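Local coordinates for protein beta-galactosidase BgaB (Bifidobacterium adolescentis, PDB 5VYM) that hydrolyses terminal beta-D-galactose residues of transgalactooligosaccharides, acting best on beta-1,4-linked galactose, and is represented here by its trimerisation domain, at residues B[10-13]-B[14-17]. Numbering follows the deposited sequence.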
loop_
_atom_site.group_PDB
_atom_site.type_symbol
_atom_site.label_atom_id
_atom_site.label_comp_id
_atom_site.label_asym_id
_atom_site.label_seq_id
_atom_site.Cartn_x
_atom_site.Cartn_y
_atom_site.Cartn_z
ATOM N N LEU B 10 -1.121 -19.881 4.031
ATOM C CA LEU B 10 -1.156 -19.988 2.581
ATOM C C LEU B 10 0.010 -20.819 2.067
ATOM O O LEU B 10 1.148 -20.675 2.526
ATOM C CB LEU B 10 -1.131 -18.603 1.940
ATOM C CG LEU B 10 -2.239 -17.647 2.384
ATOM C CD1 LEU B 10 -2.256 -16.423 1.486
ATOM C CD2 LEU B 10 -3.595 -18.341 2.389
ATOM N N PHE B 11 -0.281 -21.691 1.105
ATOM C CA PHE B 11 0.714 -22.556 0.487
ATOM C C PHE B 11 0.884 -22.177 -0.977
ATOM O O PHE B 11 -0.095 -22.134 -1.731
ATOM C CB PHE B 11 0.317 -24.029 0.610
ATOM C CG PHE B 11 1.173 -24.954 -0.205
ATOM C CD1 PHE B 11 2.507 -25.143 0.116
ATOM C CD2 PHE B 11 0.644 -25.632 -1.290
ATOM C CE1 PHE B 11 3.302 -25.992 -0.633
ATOM C CE2 PHE B 11 1.433 -26.485 -2.043
ATOM C CZ PHE B 11 2.764 -26.664 -1.714
ATOM N N SER B 12 2.125 -21.906 -1.373
ATOM C CA SER B 12 2.473 -21.544 -2.743
ATOM C C SER B 12 3.336 -22.655 -3.329
ATOM O O SER B 12 4.482 -22.842 -2.909
ATOM C CB SER B 12 3.204 -20.206 -2.785
ATOM O OG SER B 12 3.792 -19.990 -4.056
ATOM N N ALA B 13 2.782 -23.389 -4.297
ATOM C CA ALA B 13 3.539 -24.460 -4.937
ATOM C C ALA B 13 4.774 -23.915 -5.644
ATOM O O ALA B 13 5.845 -24.533 -5.602
ATOM C CB ALA B 13 2.649 -25.220 -5.920
ATOM N N GLU B 14 4.645 -22.757 -6.297
ATOM C CA GLU B 14 5.795 -22.154 -6.961
ATOM C C GLU B 14 6.897 -21.823 -5.963
ATOM O O GLU B 14 8.085 -21.987 -6.263
ATOM C CB GLU B 14 5.364 -20.899 -7.725
ATOM C CG GLU B 14 4.407 -21.159 -8.883
ATOM C CD GLU B 14 2.950 -21.175 -8.455
ATOM O OE1 GLU B 14 2.078 -20.893 -9.304
ATOM O OE2 GLU B 14 2.675 -21.463 -7.271
ATOM N N SER B 15 6.524 -21.362 -4.767
ATOM C CA SER B 15 7.525 -21.081 -3.742
ATOM C C SER B 15 8.220 -22.360 -3.288
ATOM O O SER B 15 9.423 -22.350 -2.996
ATOM C CB SER B 15 6.879 -20.368 -2.553
ATOM O OG SER B 15 6.305 -19.135 -2.952
ATOM N N GLU B 16 7.481 -23.470 -3.226
ATOM C CA GLU B 16 8.095 -24.748 -2.879
ATOM C C GLU B 16 9.048 -25.214 -3.973
ATOM O O GLU B 16 10.081 -25.829 -3.684
ATOM C CB GLU B 16 7.013 -25.795 -2.617
ATOM C CG GLU B 16 7.542 -27.195 -2.316
ATOM C CD GLU B 16 8.323 -27.275 -1.011
ATOM O OE1 GLU B 16 8.265 -26.320 -0.206
ATOM O OE2 GLU B 16 9.000 -28.303 -0.790
ATOM N N TRP B 17 8.720 -24.928 -5.235
ATOM C CA TRP B 17 9.630 -25.255 -6.330
ATOM C C TRP B 17 10.937 -24.483 -6.196
ATOM O O TRP B 17 12.025 -25.049 -6.348
ATOM C CB TRP B 17 8.964 -24.958 -7.673
ATOM C CG TRP B 17 7.670 -25.684 -7.888
ATOM C CD1 TRP B 17 7.223 -26.786 -7.218
ATOM C CD2 TRP B 17 6.650 -25.351 -8.837
ATOM N NE1 TRP B 17 5.990 -27.160 -7.694
ATOM C CE2 TRP B 17 5.616 -26.295 -8.688
ATOM C CE3 TRP B 17 6.513 -24.346 -9.800
ATOM C CZ2 TRP B 17 4.461 -26.264 -9.465
ATOM C CZ3 TRP B 17 5.366 -24.317 -10.569
ATOM C CH2 TRP B 17 4.354 -25.270 -10.398
#
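S12 and S15 join hydroxyls where strand 7-11 gives way to helix 13-20: the two OG atoms lie 2.9 Å apart in a hydrogen bond that either could donate. S12 holds the N-cap position. Its chi1 of 167° turns OG away from the S12 backbone N and in toward the first turn, where S12 OG stands 3.1 Å from S15 N. The S15 hydroxyl has a second partner, the backbone N of I71, so S15 links the helix start to the loop after strand 63-66, and through the hydroxyl bond S12 joins the same network. Backbone N of S12 is satisfied in turn by the imidazole NE2 of H31.

Two regular helical bonds open the turn. E16 N donates to S12 O over 3.1 Å, and W17 N reaches A13 O at 2.9 Å with an N-H...O angle of 151°. That same A13 O lies over one face of the W17 indole, offset toward its rim, while W17 CZ2 comes within 4.1 Å of A13 CB. The F11 ring sends CE1 obliquely to E16 CB, 4.2 Å away, and also meets W32 edge-to-face. The E16 carboxylate leads away from 10-13; its OE1 accepts from W32 N. The whole is a beta-to-alpha turn with a serine at the N-cap position, at the C-terminal end of an inner strand of the trimerisation domain's four-stranded parallel sheet.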